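Local coordinates for protein laccase (Botrytis aclada, PDB 3SQR) that oxidises phenolic substrates with reduction of dioxygen to water as a multicopper laccase, probably in the breakdown of lignin and detoxification of its products, at residues 133-138 with 547-552; 420-425 with 432-437; 449-454 with 536-541; 468-473 with 540-545. All coordinates share one frame; numbering follows the deposited sequence.

Interaction 1. Residues 133-138 with 547-552; sequences SLEYDG and IAVKMT
Leu-134 and Glu-135 form a short 3-10 turn whose flank faces the extended run from Ile-547 to Val-549, and no hydrogen bond links the two backbones. The turn is closed from within by Tyr-136 N donating to Ser-133 O at 2.8 Å and Asp-137 N to Leu-134 O at 3.1 Å; Leu-134 and Glu-135 both point toward the facing extended segment. One branch of Leu-134, CD2, meets the gamma methyl CG2 of Ile-547 at 4.1 Å, the two side chains crossing at a slant. Glu-135 and Val-549 reach toward each other from opposite sides of the contact. The carboxylate carbon CD of Glu-135 stands 4.0 Å from CG1 of Val-549, and its OE1 lies about equally far from both valine methyls. Glu-135 gets there by a compact route: chi1 of 71° tucks CG in over the backbone, flanked by N and C, and the chain folds again at chi2 (-79°), with CG lying 3.6 Å above one face of the Tyr-136 ring, toward its rim. Glu-135 OE2 is also close to OD2 of Asp-553, a pairing of like charges that may raise the proton affinity of one of them, while OD1 of Asp-553 is hydrogen-bonded to Tyr-136 OH. Lys-550, just beyond Val-549, occupies the N-cap position of helix 551-567. The contact thus ties a loop of the first multicopper oxidase domain to the approach to this C-terminal helix, with Thr-420, Ile-423 and Phe-424 of helix 419-424 packing against it and Ser-521 and Trp-522 of strand 520-526 lying against Leu-134.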
# COMPACT_ATOMS: atom_id res chain seq x y z
N SER A 133 -15.11 -6.99 9.75
CA SER A 133 -13.94 -7.57 10.35
C SER A 133 -12.90 -6.51 10.72
O SER A 133 -11.69 -6.71 10.59
CB SER A 133 -13.36 -8.64 9.43
OG SER A 133 -13.14 -8.05 8.15
N LEU A 134 -13.40 -5.37 11.21
CA LEU A 134 -12.60 -4.22 11.55
C LEU A 134 -11.40 -4.62 12.38
O LEU A 134 -10.29 -4.10 12.23
CB LEU A 134 -13.49 -3.29 12.43
CG LEU A 134 -12.70 -2.29 13.24
CD1 LEU A 134 -12.07 -1.19 12.36
CD2 LEU A 134 -13.70 -1.64 14.30
N GLU A 135 -11.60 -5.60 13.28
CA GLU A 135 -10.61 -5.96 14.24
C GLU A 135 -9.42 -6.74 13.64
O GLU A 135 -8.46 -7.03 14.29
CB GLU A 135 -11.25 -6.74 15.38
CG GLU A 135 -11.69 -8.09 15.03
CD GLU A 135 -13.05 -8.22 14.27
OE1 GLU A 135 -13.73 -7.19 13.92
OE2 GLU A 135 -13.45 -9.40 14.10
N TYR A 136 -9.48 -6.99 12.33
CA TYR A 136 -8.44 -7.68 11.66
C TYR A 136 -7.80 -6.79 10.57
O TYR A 136 -7.00 -7.28 9.77
CB TYR A 136 -8.96 -8.99 11.09
CG TYR A 136 -9.40 -9.94 12.21
CD1 TYR A 136 -8.50 -10.27 13.23
CD2 TYR A 136 -10.70 -10.39 12.28
CE1 TYR A 136 -8.86 -11.09 14.25
CE2 TYR A 136 -11.08 -11.25 13.30
CZ TYR A 136 -10.17 -11.56 14.29
OH TYR A 136 -10.53 -12.39 15.35
N ASP A 137 -8.08 -5.49 10.63
CA ASP A 137 -7.43 -4.55 9.74
C ASP A 137 -5.93 -4.37 9.95
O ASP A 137 -5.19 -3.94 9.06
CB ASP A 137 -8.15 -3.21 9.77
CG ASP A 137 -7.77 -2.29 8.67
OD1 ASP A 137 -7.72 -2.77 7.48
OD2 ASP A 137 -7.57 -1.10 8.93
N GLY A 138 -5.47 -4.69 11.15
CA GLY A 138 -4.05 -4.72 11.48
C GLY A 138 -3.39 -3.40 11.71
O GLY A 138 -2.18 -3.32 11.61
N ILE A 547 -20.95 -0.75 15.02
CA ILE A 547 -19.90 -1.74 14.88
C ILE A 547 -20.36 -3.04 15.54
O ILE A 547 -20.86 -2.99 16.62
CB ILE A 547 -18.56 -1.25 15.54
CG1 ILE A 547 -18.00 -0.05 14.74
CG2 ILE A 547 -17.51 -2.34 15.61
CD1 ILE A 547 -16.95 0.80 15.48
N ALA A 548 -20.18 -4.19 14.91
CA ALA A 548 -20.60 -5.41 15.57
C ALA A 548 -19.41 -6.35 15.61
O ALA A 548 -18.73 -6.56 14.60
CB ALA A 548 -21.76 -6.00 14.86
N VAL A 549 -19.09 -6.85 16.80
CA VAL A 549 -17.98 -7.78 16.91
C VAL A 549 -18.56 -9.01 17.64
O VAL A 549 -19.49 -8.92 18.51
CB VAL A 549 -16.65 -7.17 17.55
CG1 VAL A 549 -15.43 -8.14 17.43
CG2 VAL A 549 -16.28 -5.82 16.86
N LYS A 550 -18.07 -10.15 17.16
CA LYS A 550 -18.40 -11.45 17.68
C LYS A 550 -17.69 -11.54 19.04
O LYS A 550 -16.60 -11.00 19.21
CB LYS A 550 -17.93 -12.53 16.69
CG LYS A 550 -18.47 -12.37 15.27
CD LYS A 550 -17.84 -13.42 14.35
CE LYS A 550 -18.32 -13.21 12.89
NZ LYS A 550 -17.98 -14.41 12.06
N MET A 551 -18.29 -12.27 19.99
CA MET A 551 -17.63 -12.53 21.24
C MET A 551 -16.27 -13.21 20.96
O MET A 551 -15.27 -12.91 21.60
CB MET A 551 -18.49 -13.40 22.17
CG MET A 551 -17.67 -14.11 23.26
SD MET A 551 -18.56 -15.42 24.17
CE MET A 551 -18.19 -16.81 23.11
N THR A 552 -16.25 -14.14 20.02
CA THR A 552 -15.00 -14.78 19.71
C THR A 552 -13.89 -13.76 19.40
O THR A 552 -12.77 -13.90 19.86
CB THR A 552 -15.17 -15.82 18.60
OG1 THR A 552 -13.96 -16.54 18.52
CG2 THR A 552 -15.49 -15.20 17.29

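Interaction 2. Residues 420-425 with 432-437; sequences TLKIFN and TEYNVV. With NAG (2-acetamido-2-deoxy-beta-D-glucopyranose), chain J.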
# COMPACT_ATOMS: atom_id res chain seq x y z
N THR A 420 -10.28 1.00 18.84
CA THR A 420 -11.32 0.00 18.98
C THR A 420 -11.53 -0.39 20.43
O THR A 420 -12.65 -0.68 20.81
CB THR A 420 -11.05 -1.26 18.10
OG1 THR A 420 -10.93 -0.73 16.76
CG2 THR A 420 -12.31 -2.10 18.07
N LEU A 421 -10.48 -0.40 21.21
CA LEU A 421 -10.63 -0.71 22.66
C LEU A 421 -11.44 0.41 23.29
O LEU A 421 -12.40 0.16 24.03
CB LEU A 421 -9.31 -0.93 23.30
CG LEU A 421 -9.38 -1.18 24.82
CD1 LEU A 421 -10.30 -2.38 25.11
CD2 LEU A 421 -7.96 -1.39 25.31
N LYS A 422 -11.12 1.61 22.91
CA LYS A 422 -11.91 2.76 23.38
C LYS A 422 -13.38 2.65 22.97
O LYS A 422 -14.33 2.90 23.76
CB LYS A 422 -11.25 4.06 22.90
CG LYS A 422 -9.84 4.25 23.39
CD LYS A 422 -9.31 5.61 22.99
CE LYS A 422 -7.88 5.81 23.27
NZ LYS A 422 -7.62 5.93 24.79
N ILE A 423 -13.63 2.27 21.72
CA ILE A 423 -14.96 2.03 21.28
C ILE A 423 -15.65 0.89 22.03
O ILE A 423 -16.78 1.05 22.41
CB ILE A 423 -14.95 1.71 19.72
CG1 ILE A 423 -14.66 3.02 19.03
CG2 ILE A 423 -16.23 1.06 19.33
CD1 ILE A 423 -14.24 2.80 17.54
N PHE A 424 -14.99 -0.24 22.22
CA PHE A 424 -15.54 -1.34 23.03
C PHE A 424 -15.90 -0.88 24.47
O PHE A 424 -16.84 -1.41 25.06
CB PHE A 424 -14.55 -2.50 23.12
CG PHE A 424 -14.30 -3.22 21.77
CD1 PHE A 424 -15.11 -2.98 20.64
CD2 PHE A 424 -13.28 -4.16 21.67
CE1 PHE A 424 -14.86 -3.66 19.44
CE2 PHE A 424 -13.02 -4.82 20.49
CZ PHE A 424 -13.82 -4.59 19.37
N ASN A 425 -15.14 0.06 24.98
CA ASN A 425 -15.46 0.71 26.27
C ASN A 425 -16.44 1.87 26.21
O ASN A 425 -16.62 2.59 27.21
CB ASN A 425 -14.17 1.14 26.93
CG ASN A 425 -13.44 -0.04 27.54
OD1 ASN A 425 -12.32 -0.38 27.16
ND2 ASN A 425 -14.12 -0.71 28.52
N THR A 432 -7.21 14.06 21.47
CA THR A 432 -6.97 14.95 20.37
C THR A 432 -5.96 14.35 19.38
O THR A 432 -6.13 14.44 18.16
CB THR A 432 -6.47 16.31 20.87
OG1 THR A 432 -7.54 16.87 21.65
CG2 THR A 432 -6.13 17.21 19.71
N GLU A 433 -4.93 13.74 19.91
CA GLU A 433 -3.87 13.25 19.02
C GLU A 433 -4.20 11.95 18.32
O GLU A 433 -3.39 11.44 17.55
CB GLU A 433 -2.58 13.13 19.80
CG GLU A 433 -2.59 12.09 20.89
CD GLU A 433 -3.18 12.53 22.30
OE1 GLU A 433 -3.81 13.62 22.51
OE2 GLU A 433 -2.98 11.68 23.18
N TYR A 434 -5.39 11.40 18.56
CA TYR A 434 -5.88 10.30 17.77
C TYR A 434 -6.45 10.83 16.46
O TYR A 434 -6.80 10.01 15.57
CB TYR A 434 -6.92 9.48 18.59
CG TYR A 434 -6.32 8.38 19.40
CD1 TYR A 434 -5.18 8.59 20.16
CD2 TYR A 434 -6.85 7.08 19.40
CE1 TYR A 434 -4.64 7.63 20.86
CE2 TYR A 434 -6.28 6.09 20.09
CZ TYR A 434 -5.16 6.38 20.86
OH TYR A 434 -4.52 5.41 21.64
N ASN A 435 -6.58 12.16 16.29
CA ASN A 435 -7.09 12.77 15.07
C ASN A 435 -8.38 12.13 14.53
O ASN A 435 -8.57 11.91 13.31
CB ASN A 435 -5.99 12.80 14.03
CG ASN A 435 -4.90 13.75 14.38
OD1 ASN A 435 -4.97 14.42 15.43
ND2 ASN A 435 -3.90 13.85 13.53
N VAL A 436 -9.35 11.92 15.43
CA VAL A 436 -10.59 11.25 15.06
C VAL A 436 -11.53 12.21 14.37
O VAL A 436 -11.82 13.29 14.88
CB VAL A 436 -11.32 10.54 16.25
CG1 VAL A 436 -12.70 10.07 15.82
CG2 VAL A 436 -10.49 9.40 16.75
N VAL A 437 -12.03 11.82 13.22
CA VAL A 437 -13.18 12.47 12.66
C VAL A 437 -14.32 11.46 12.79
O VAL A 437 -14.25 10.33 12.27
CB VAL A 437 -13.01 12.78 11.20
CG1 VAL A 437 -14.30 13.24 10.56
CG2 VAL A 437 -11.87 13.78 10.97
C1 NAG J . -21.03 -0.68 26.29
C2 NAG J . -20.82 -1.64 27.46
C3 NAG J . -21.69 -2.89 27.30
C4 NAG J . -23.13 -2.58 26.85
C5 NAG J . -23.10 -1.66 25.64
C6 NAG J . -24.50 -1.32 25.11
C7 NAG J . -18.61 -1.75 28.60
C8 NAG J . -17.14 -2.04 28.43
N2 NAG J . -19.37 -1.90 27.51
O3 NAG J . -21.73 -3.56 28.54
O4 NAG J . -23.81 -3.76 26.46
O5 NAG J . -22.42 -0.47 26.03
O6 NAG J . -25.20 -0.64 26.13
O7 NAG J . -19.05 -1.40 29.70
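Lys-422 lays the end of its aliphatic chain against the ring of Tyr-434, CE approaching CE2 at 3.6 Å and CZ at 3.7 Å. The methylene comes in obliquely, near the hydroxyl end of the ring, with CE 3.8 Å from Tyr-434 OH. Starting from helix 419-424, the lysine's extended run through chi2 and chi3 brings CE to the ring, and the kink at chi4 (-71°) turns NZ toward Ser-417. NZ is hydrogen-bonded to Ser-417 OG, and Tyr-434 OH is bonded to Ser-417 O and Asp-414 N, so both polar ends are tied to the chain just ahead of the helix. The backbones stay well apart, with 11.2 Å between CA of Lys-422 and CA of Tyr-434; the two side chains alone bridge the gap. Tyr-434 belongs to a 3-10 turn, closed by Asn-435 N to Thr-432 O at 3.0 Å, that leads into strand 436-439 of the third multicopper oxidase domain. At the C-terminal end of the helix the carbonyl oxygen of Phe-424 lies 3.4 Å from the acetamide methyl C8 of an N-acetylglucosamine, a sugar of a glycan on the protein surface and not a bound substrate. The chemistry of the lysine-tyrosine meeting is that of a hydrocarbon segment against an aromatic ring: the methylene next to the ammonium group, probably somewhat polarised by it, touches the ring while the charge itself is engaged by a serine hydroxyl.

Interaction 3. Residues 449-454 with 536-541; sequences VVYVIE and LAMQFV
Tyr-451 sends its ring out from strand 448-455, CG anti to the backbone N (chi1 176°), to meet Phe-540 and Met-538 of strand 537-542 in the other sheet of the same beta-sandwich. CB lies 4.1 Å from CZ of Phe-540. Beyond it, that same CZ comes down over one face of the tyrosine, 3.6 Å from CG and 3.4 Å from CD1. The result is a T-shaped pair, with the edge of Phe-540 directed at the face of Tyr-451, centroids 5.0 Å apart and planes at 86°. Farther out, Met-538 takes over. Its SD is 4.1 Å from CZ of Tyr-451 and approaches the ring obliquely, 40° off its normal, in a Met-aromatic contact; CG of Met-538 reaches the tip at 3.3 Å from OH. The thioether is folded back on itself, which also sets its CE 3.5 Å above one face of the Phe-540 ring. Phe-514 makes an edge-to-face pair with Phe-540. Between the sheets, then, this buried interface is held by aromatic and sulfur contacts, while the hydroxyl at the end of the tyrosine ring is hydrogen-bonded to OE1 of the Glu-392 carboxylate.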
# COMPACT_ATOMS: atom_id res chain seq x y z
N VAL A 449 -19.49 10.81 2.46
CA VAL A 449 -18.60 11.84 2.92
C VAL A 449 -17.62 12.20 1.81
O VAL A 449 -17.17 11.30 1.11
CB VAL A 449 -17.83 11.45 4.20
CG1 VAL A 449 -17.08 10.14 4.05
CG2 VAL A 449 -16.87 12.57 4.57
N VAL A 450 -17.40 13.50 1.59
CA VAL A 450 -16.25 13.98 0.80
C VAL A 450 -15.26 14.53 1.81
O VAL A 450 -15.55 15.39 2.67
CB VAL A 450 -16.59 15.02 -0.23
CG1 VAL A 450 -15.27 15.66 -0.81
CG2 VAL A 450 -17.40 14.43 -1.33
N TYR A 451 -14.07 13.94 1.78
CA TYR A 451 -13.02 14.31 2.67
C TYR A 451 -12.00 15.04 1.82
O TYR A 451 -11.50 14.50 0.81
CB TYR A 451 -12.37 13.07 3.32
CG TYR A 451 -11.22 13.39 4.20
CD1 TYR A 451 -11.39 13.97 5.44
CD2 TYR A 451 -9.91 13.06 3.81
CE1 TYR A 451 -10.32 14.22 6.25
CE2 TYR A 451 -8.85 13.34 4.62
CZ TYR A 451 -9.05 13.91 5.85
OH TYR A 451 -7.96 14.18 6.65
N VAL A 452 -11.75 16.28 2.19
CA VAL A 452 -10.80 17.12 1.45
C VAL A 452 -9.59 17.28 2.35
O VAL A 452 -9.68 17.75 3.44
CB VAL A 452 -11.36 18.55 1.09
CG1 VAL A 452 -10.25 19.37 0.39
CG2 VAL A 452 -12.53 18.48 0.12
N ILE A 453 -8.43 16.89 1.84
CA ILE A 453 -7.23 17.07 2.59
C ILE A 453 -6.36 18.02 1.76
O ILE A 453 -6.16 17.84 0.56
CB ILE A 453 -6.51 15.74 2.91
CG1 ILE A 453 -5.28 16.03 3.77
CG2 ILE A 453 -6.25 14.93 1.63
CD1 ILE A 453 -4.68 14.79 4.43
N GLU A 454 -5.94 19.07 2.42
CA GLU A 454 -5.20 20.17 1.83
C GLU A 454 -3.78 20.15 2.26
O GLU A 454 -3.46 19.97 3.44
CB GLU A 454 -5.79 21.50 2.29
CG GLU A 454 -7.20 21.71 1.93
CD GLU A 454 -7.62 23.10 2.35
OE1 GLU A 454 -6.90 24.05 2.00
OE2 GLU A 454 -8.64 23.20 3.07
N LEU A 536 1.47 12.03 9.98
CA LEU A 536 0.61 12.50 8.94
C LEU A 536 -0.52 11.53 8.71
O LEU A 536 -0.49 10.72 7.79
CB LEU A 536 1.38 12.71 7.60
CG LEU A 536 0.84 13.80 6.72
CD1 LEU A 536 1.78 14.06 5.55
CD2 LEU A 536 -0.53 13.48 6.20
N ALA A 537 -1.54 11.67 9.51
CA ALA A 537 -2.55 10.68 9.61
C ALA A 537 -3.72 11.20 10.41
O ALA A 537 -3.55 12.03 11.28
CB ALA A 537 -1.95 9.41 10.29
N MET A 538 -4.90 10.64 10.13
CA MET A 538 -6.04 10.82 10.95
C MET A 538 -6.87 9.53 10.87
O MET A 538 -6.41 8.53 10.32
CB MET A 538 -6.81 12.05 10.55
CG MET A 538 -7.10 12.11 9.07
SD MET A 538 -8.34 11.02 8.63
CE MET A 538 -9.77 11.80 9.49
N GLN A 539 -8.01 9.50 11.51
CA GLN A 539 -8.84 8.33 11.42
C GLN A 539 -10.29 8.70 11.52
O GLN A 539 -10.65 9.66 12.16
CB GLN A 539 -8.44 7.29 12.48
CG GLN A 539 -8.72 7.70 13.92
CD GLN A 539 -8.12 6.73 14.91
OE1 GLN A 539 -8.55 5.58 15.03
NE2 GLN A 539 -7.13 7.20 15.65
N PHE A 540 -11.11 7.91 10.82
CA PHE A 540 -12.54 8.08 10.83
C PHE A 540 -13.14 7.06 11.76
O PHE A 540 -12.89 5.87 11.63
CB PHE A 540 -13.12 7.91 9.43
CG PHE A 540 -12.58 8.89 8.46
CD1 PHE A 540 -13.11 10.17 8.37
CD2 PHE A 540 -11.51 8.56 7.62
CE1 PHE A 540 -12.63 11.07 7.52
CE2 PHE A 540 -11.00 9.50 6.68
CZ PHE A 540 -11.54 10.74 6.63
N VAL A 541 -13.91 7.53 12.75
CA VAL A 541 -14.66 6.62 13.58
C VAL A 541 -16.02 6.75 12.97
O VAL A 541 -16.72 7.80 13.07
CB VAL A 541 -14.59 6.94 15.07
CG1 VAL A 541 -15.70 6.10 15.84
CG2 VAL A 541 -13.13 6.68 15.63

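Interaction 4. Residues 468-473 with 540-545; sequences HGHDFF and FVESQS. With CU (copper (II) ion), chain E.
A buried histidine-carboxylate hydrogen bond between His-470 and Glu-542 ties the loop that crosses between the two sheets of the third, cupredoxin-like domain, just ahead of strand 472-478, to the end of strand 537-542. NE2 of His-470 donates to OE1 of Glu-542 at 2.6 Å. The bond is short but bent, 141° at the hydrogen, and uses the syn lone pair of OE1, on the side of the other carboxylate oxygen. The acceptor lies close to the imidazole plane, and ring and carboxylate are nearly coplanar, 23° apart. Glu-542 is fully stretched, with CG opposite the backbone N (chi1 -179°), which carries its carboxylate across to the ring edge. Its OE2 is bonded to the backbone N of Asn-518, so each oxygen has a partner and the group's rotation is restrained. Two residues earlier in the chain, His-468 binds a copper ion through NE2 at 2.0 Å, together with a water at 2.1 Å, His-170 and His-525; the site is probably a type 3 copper of the trinuclear cluster. His-468 belongs to the His-X-His copper motif begun by His-466, and Gly-469, with positive phi, leads from it to His-470. Asn-518 ND2 also bonds to Gly-469 O, so Asn-518 contacts both segments. Next to NE2 on the same edge, CE1 of His-470 stands 3.2 Å from OE1 and 3.5 Å from OE2 of Glu-542.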
# COMPACT_ATOMS: atom_id res chain seq x y z
N HIS A 468 -8.13 3.35 4.90
CA HIS A 468 -8.47 2.00 5.28
C HIS A 468 -10.01 1.82 5.23
O HIS A 468 -10.77 2.80 5.37
CB HIS A 468 -7.95 1.76 6.71
CG HIS A 468 -6.49 1.61 6.80
ND1 HIS A 468 -5.90 0.52 7.40
CD2 HIS A 468 -5.48 2.40 6.38
CE1 HIS A 468 -4.59 0.63 7.30
NE2 HIS A 468 -4.31 1.77 6.71
N GLY A 469 -10.43 0.61 5.13
CA GLY A 469 -11.88 0.23 5.19
C GLY A 469 -12.77 0.64 4.04
O GLY A 469 -13.94 0.31 4.01
N HIS A 470 -12.22 1.29 3.03
CA HIS A 470 -12.97 1.83 1.92
C HIS A 470 -12.12 1.97 0.69
O HIS A 470 -10.97 2.41 0.79
CB HIS A 470 -13.49 3.25 2.15
CG HIS A 470 -14.35 3.38 3.34
ND1 HIS A 470 -15.71 3.32 3.25
CD2 HIS A 470 -14.07 3.51 4.67
CE1 HIS A 470 -16.24 3.44 4.45
NE2 HIS A 470 -15.27 3.55 5.33
N ASP A 471 -12.76 1.74 -0.44
CA ASP A 471 -12.29 2.39 -1.66
C ASP A 471 -12.89 3.78 -1.69
O ASP A 471 -14.05 3.95 -1.35
CB ASP A 471 -12.76 1.73 -2.91
CG ASP A 471 -12.06 0.40 -3.19
OD1 ASP A 471 -11.01 0.11 -2.63
OD2 ASP A 471 -12.59 -0.30 -4.01
N PHE A 472 -12.09 4.77 -2.07
CA PHE A 472 -12.61 6.13 -2.20
C PHE A 472 -12.73 6.53 -3.64
O PHE A 472 -12.15 5.89 -4.52
CB PHE A 472 -11.80 7.12 -1.40
CG PHE A 472 -10.34 7.15 -1.73
CD1 PHE A 472 -9.89 7.50 -2.99
CD2 PHE A 472 -9.43 6.80 -0.78
CE1 PHE A 472 -8.54 7.50 -3.25
CE2 PHE A 472 -8.06 6.83 -1.03
CZ PHE A 472 -7.63 7.16 -2.25
N PHE A 473 -13.47 7.62 -3.85
CA PHE A 473 -13.68 8.18 -5.18
C PHE A 473 -12.89 9.46 -5.23
O PHE A 473 -13.01 10.31 -4.32
CB PHE A 473 -15.16 8.50 -5.30
CG PHE A 473 -16.06 7.30 -5.35
CD1 PHE A 473 -16.29 6.49 -4.27
CD2 PHE A 473 -16.72 6.99 -6.53
CE1 PHE A 473 -17.18 5.40 -4.36
CE2 PHE A 473 -17.59 5.94 -6.59
CZ PHE A 473 -17.80 5.15 -5.56
N PHE A 540 -11.11 7.91 10.82
CA PHE A 540 -12.54 8.08 10.83
C PHE A 540 -13.14 7.06 11.76
O PHE A 540 -12.89 5.87 11.63
CB PHE A 540 -13.12 7.91 9.43
CG PHE A 540 -12.58 8.89 8.46
CD1 PHE A 540 -13.11 10.17 8.37
CD2 PHE A 540 -11.51 8.56 7.62
CE1 PHE A 540 -12.63 11.07 7.52
CE2 PHE A 540 -11.00 9.50 6.68
CZ PHE A 540 -11.54 10.74 6.63
N VAL A 541 -13.91 7.53 12.75
CA VAL A 541 -14.66 6.62 13.58
C VAL A 541 -16.02 6.75 12.97
O VAL A 541 -16.72 7.80 13.07
CB VAL A 541 -14.59 6.94 15.07
CG1 VAL A 541 -15.70 6.10 15.84
CG2 VAL A 541 -13.13 6.68 15.63
N GLU A 542 -16.33 5.73 12.19
CA GLU A 542 -17.49 5.65 11.37
C GLU A 542 -18.61 4.82 12.00
O GLU A 542 -18.47 3.63 12.25
CB GLU A 542 -17.10 4.98 10.00
CG GLU A 542 -18.25 4.85 9.03
CD GLU A 542 -17.80 4.27 7.72
OE1 GLU A 542 -16.58 4.26 7.52
OE2 GLU A 542 -18.63 3.72 7.02
N SER A 543 -19.75 5.47 12.20
CA SER A 543 -20.94 4.73 12.66
C SER A 543 -20.63 3.88 13.86
O SER A 543 -20.92 2.68 13.92
CB SER A 543 -21.52 3.92 11.51
OG SER A 543 -21.80 4.80 10.45
N GLN A 544 -20.01 4.50 14.86
CA GLN A 544 -19.51 3.80 15.98
C GLN A 544 -20.47 2.77 16.59
O GLN A 544 -20.08 1.67 16.95
CB GLN A 544 -19.11 4.81 17.07
CG GLN A 544 -18.50 4.13 18.20
CD GLN A 544 -17.86 5.08 19.13
OE1 GLN A 544 -17.48 6.18 18.74
NE2 GLN A 544 -17.70 4.66 20.38
N SER A 545 -21.70 3.18 16.76
CA SER A 545 -22.62 2.35 17.56
C SER A 545 -23.12 1.21 16.67
O SER A 545 -23.74 0.25 17.16
CB SER A 545 -23.78 3.20 18.09
OG SER A 545 -24.57 3.67 17.02
CU CU E . -2.42 2.22 6.24
O HOH W 1 -1.08 1.14 5.06

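Overall arrangement
Interactions 2, 3 and 4 all lie in the third multicopper oxidase domain. Interactions 3 and 4, centres 10 Å apart, share strand 537-542 through Phe-540 and Val-541. Strand 436-439 of interaction 2 is its neighbour in the sheet, with Val-437 N 2.8 Å from Gln-539 O. Interaction 1 encloses the other three along the chain and brings in the first domain; it touches interaction 2 where Val-549 CG2 packs 3.7 Å from Phe-424 CE1. It also reaches the copper site: Asp-137 OD2 is hydrogen-bonded to ND1 of His-468 (2.8 Å), a second-shell contact to the copper ligand in interaction 4. The side chain of Met-538 in interaction 3 is about 11 Å from a copper.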